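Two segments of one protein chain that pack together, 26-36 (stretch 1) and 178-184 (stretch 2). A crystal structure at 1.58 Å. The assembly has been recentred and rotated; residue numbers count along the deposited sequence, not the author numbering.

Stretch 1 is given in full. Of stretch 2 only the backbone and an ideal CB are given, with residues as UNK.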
# COMPACT_ATOMS: atom_id res chain seq x y z
N GLN A 26 -11.79 -11.45 4.32
CA GLN A 26 -13.04 -11.90 3.69
C GLN A 26 -14.18 -10.95 4.01
O GLN A 26 -15.00 -10.63 3.14
CB GLN A 26 -13.38 -13.32 4.14
CG GLN A 26 -12.42 -14.40 3.66
CD GLN A 26 -13.02 -15.79 3.74
OE1 GLN A 26 -12.53 -16.66 4.46
NE2 GLN A 26 -14.09 -16.01 2.99
N ILE A 27 -14.27 -10.50 5.27
CA ILE A 27 -15.32 -9.57 5.67
C ILE A 27 -15.16 -8.24 4.94
O ILE A 27 -16.11 -7.72 4.35
CB ILE A 27 -15.29 -9.37 7.19
CG1 ILE A 27 -15.77 -10.63 7.91
CG2 ILE A 27 -16.11 -8.13 7.57
CD1 ILE A 27 -15.52 -10.59 9.41
N LEU A 28 -13.96 -7.67 5.01
CA LEU A 28 -13.72 -6.35 4.41
C LEU A 28 -13.94 -6.37 2.91
O LEU A 28 -14.52 -5.44 2.35
CB LEU A 28 -12.30 -5.89 4.74
CG LEU A 28 -12.04 -5.52 6.20
CD1 LEU A 28 -10.55 -5.48 6.49
CD2 LEU A 28 -12.69 -4.18 6.53
N GLU A 29 -13.48 -7.43 2.24
CA GLU A 29 -13.64 -7.49 0.79
C GLU A 29 -15.10 -7.61 0.39
O GLU A 29 -15.50 -7.10 -0.67
CB GLU A 29 -12.81 -8.64 0.23
CG GLU A 29 -11.31 -8.40 0.35
CD GLU A 29 -10.48 -9.66 0.14
OE1 GLU A 29 -11.04 -10.65 -0.38
OE2 GLU A 29 -9.28 -9.65 0.48
N SER A 30 -15.92 -8.25 1.23
CA SER A 30 -17.34 -8.37 0.93
C SER A 30 -18.07 -7.05 1.15
O SER A 30 -18.91 -6.65 0.33
CB SER A 30 -17.96 -9.49 1.77
OG SER A 30 -19.31 -9.72 1.40
N VAL A 31 -17.77 -6.35 2.24
CA VAL A 31 -18.34 -5.02 2.46
C VAL A 31 -18.02 -4.10 1.29
O VAL A 31 -18.89 -3.40 0.77
CB VAL A 31 -17.84 -4.43 3.79
CG1 VAL A 31 -18.15 -2.93 3.85
CG2 VAL A 31 -18.48 -5.16 4.96
N LEU A 32 -16.76 -4.11 0.84
CA LEU A 32 -16.36 -3.20 -0.23
C LEU A 32 -16.96 -3.59 -1.58
O LEU A 32 -17.27 -2.70 -2.38
CB LEU A 32 -14.83 -3.14 -0.30
CG LEU A 32 -14.17 -2.54 0.95
CD1 LEU A 32 -12.66 -2.80 0.93
CD2 LEU A 32 -14.46 -1.04 1.06
N ARG A 33 -17.15 -4.88 -1.85
CA ARG A 33 -17.84 -5.26 -3.09
C ARG A 33 -19.27 -4.73 -3.09
O ARG A 33 -19.76 -4.24 -4.12
CB ARG A 33 -17.82 -6.77 -3.28
CG ARG A 33 -16.57 -7.29 -3.98
CD ARG A 33 -16.75 -8.73 -4.44
NE ARG A 33 -16.86 -9.63 -3.29
CZ ARG A 33 -15.82 -10.19 -2.68
NH1 ARG A 33 -14.58 -10.00 -3.10
NH2 ARG A 33 -16.04 -10.96 -1.62
N THR A 34 -19.96 -4.82 -1.95
CA THR A 34 -21.30 -4.25 -1.86
C THR A 34 -21.27 -2.75 -2.15
O THR A 34 -22.13 -2.23 -2.87
CB THR A 34 -21.90 -4.51 -0.48
OG1 THR A 34 -21.92 -5.92 -0.22
CG2 THR A 34 -23.33 -3.97 -0.41
N PHE A 35 -20.29 -2.05 -1.59
CA PHE A 35 -20.21 -0.61 -1.81
C PHE A 35 -19.89 -0.27 -3.26
O PHE A 35 -20.50 0.64 -3.84
CB PHE A 35 -19.16 0.01 -0.87
CG PHE A 35 -19.20 1.51 -0.84
CD1 PHE A 35 -20.00 2.17 0.07
CD2 PHE A 35 -18.44 2.25 -1.73
CE1 PHE A 35 -20.05 3.56 0.09
CE2 PHE A 35 -18.48 3.63 -1.71
CZ PHE A 35 -19.29 4.28 -0.80
N VAL A 36 -18.96 -1.00 -3.88
CA VAL A 36 -18.57 -0.70 -5.25
C VAL A 36 -19.70 -1.03 -6.21
O VAL A 36 -19.93 -0.32 -7.20
CB VAL A 36 -17.26 -1.43 -5.61
CG1 VAL A 36 -17.00 -1.41 -7.13
CG2 VAL A 36 -16.09 -0.79 -4.87
N UNK A 178 -12.16 8.15 3.27
CA UNK A 178 -11.92 7.00 4.13
C UNK A 178 -13.25 6.40 4.56
O UNK A 178 -14.15 7.13 4.99
CB UNK A 178 -11.08 7.39 5.35
N UNK A 179 -13.38 5.08 4.44
CA UNK A 179 -14.48 4.35 5.05
C UNK A 179 -13.96 3.63 6.29
O UNK A 179 -13.07 2.79 6.20
CB UNK A 179 -15.10 3.36 4.06
N UNK A 180 -14.52 3.97 7.45
CA UNK A 180 -14.25 3.22 8.66
C UNK A 180 -15.25 2.08 8.81
O UNK A 180 -16.45 2.33 8.95
CB UNK A 180 -14.29 4.14 9.88
N UNK A 181 -14.79 0.84 8.78
CA UNK A 181 -15.67 -0.33 8.75
C UNK A 181 -15.63 -1.01 10.10
O UNK A 181 -14.55 -1.34 10.61
CB UNK A 181 -15.26 -1.30 7.64
N UNK A 182 -16.81 -1.22 10.69
CA UNK A 182 -16.95 -1.85 12.00
C UNK A 182 -18.01 -2.94 11.95
O UNK A 182 -18.90 -2.92 11.10
CB UNK A 182 -17.30 -0.81 13.07
N UNK A 183 -17.91 -3.88 12.88
CA UNK A 183 -19.04 -4.78 13.13
C UNK A 183 -20.22 -3.96 13.64
O UNK A 183 -20.06 -2.95 14.32
CB UNK A 183 -18.67 -5.87 14.13
N UNK A 184 -21.44 -4.41 13.30
CA UNK A 184 -22.63 -3.75 13.85
C UNK A 184 -22.68 -3.83 15.37
O UNK A 184 -23.35 -3.01 16.00
CB UNK A 184 -23.90 -4.37 13.26

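Stretch 1 is one helix, and its backbone N-H and C=O groups from 26 to 36 are largely spent on i to i+4 hydrogen bonds. What it offers the strand is therefore a ridge of side chains, I27, L28, V31, L32 and F35, all apolar.

Position 178 has extended backbone angles, and its ideal CB finds nothing of stretch 1 within 5.5 Å. Many residues would fit, β-branched ones comfortably. It is threonine, and its OG1 is hydrogen-bonded elsewhere in the structure.

At position 179 CA-to-CB points toward the helix, but the ideal CB still lies 5.4 Å from L32 CD2. That gap calls for an apolar side chain of some length, with L32 and the ring of F35 before it; leucine, isoleucine or methionine would serve. The residue is leucine, with chi1 m and chi2 t. Its CD1 lies over one face of the F35 ring, 4.0 Å from the ring centroid and 5° off the normal, an almost ideally centred CH-pi contact. The same L179 CD1 is 4.3 Å from L32 CD2.

Position 180 is out of reach of the helix, and its phi/psi of -90/116 is ordinary for a strand, so stretch 1 gives little guide to its identity. It is glycine.

Position 181 faces the helix most intimately: its ideal CB is 4.0 Å from L28 CD2 and 5.0 Å from V31 CG1. With no charge or polar side chain nearby, a medium aliphatic residue is favoured; valine, leucine or isoleucine would fit, the β-branched ones suiting the extended backbone. Isoleucine is found, and it contributes the largest covered area of the stretch, 94 Å². Its CD1 reaches in among three helix residues, at 3.8 Å from L28 CD2, 3.9 Å from V31 CG1 and 4.1 Å from L32 CD2.

At position 182 the strand alternation turns CA-to-CB away from the helix. A small or polar residue is acceptable there, and serine occupies it.

Position 183 points sideways, with no helix atom within 5.5 Å of its ideal CB. Only a longer side chain could return to the end of I27, and an aliphatic or aromatic one would be plausible. The residue is histidine; with chi1 m, its ring swings nearer the helix and places CE1 4.1 Å from I27 CD1, a van der Waals contact.

Position 184 lies beyond the strand and out of reach. It is serine, whose OG is hydrogen-bonded elsewhere in the structure.

Stretch 2 (178-184) TLGISHS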
# COMPACT_ATOMS: atom_id res chain seq x y z
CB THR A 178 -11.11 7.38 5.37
OG1 THR A 178 -9.82 7.88 4.97
CG2 THR A 178 -10.93 6.18 6.31
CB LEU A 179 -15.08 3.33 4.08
CG LEU A 179 -15.64 3.84 2.76
CD1 LEU A 179 -16.35 2.70 2.00
CD2 LEU A 179 -16.57 5.02 2.95
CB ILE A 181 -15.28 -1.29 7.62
CG1 ILE A 181 -15.37 -0.57 6.27
CG2 ILE A 181 -16.18 -2.53 7.63
CD1 ILE A 181 -14.83 -1.37 5.09
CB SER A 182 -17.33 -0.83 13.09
OG SER A 182 -16.37 0.21 13.20
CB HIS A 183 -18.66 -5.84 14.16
CG HIS A 183 -17.58 -6.77 13.71
ND1 HIS A 183 -17.83 -7.89 12.95
CD2 HIS A 183 -16.24 -6.74 13.91
CE1 HIS A 183 -16.69 -8.51 12.69
NE2 HIS A 183 -15.71 -7.83 13.27
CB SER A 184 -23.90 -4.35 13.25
OG SER A 184 -24.11 -5.68 13.71
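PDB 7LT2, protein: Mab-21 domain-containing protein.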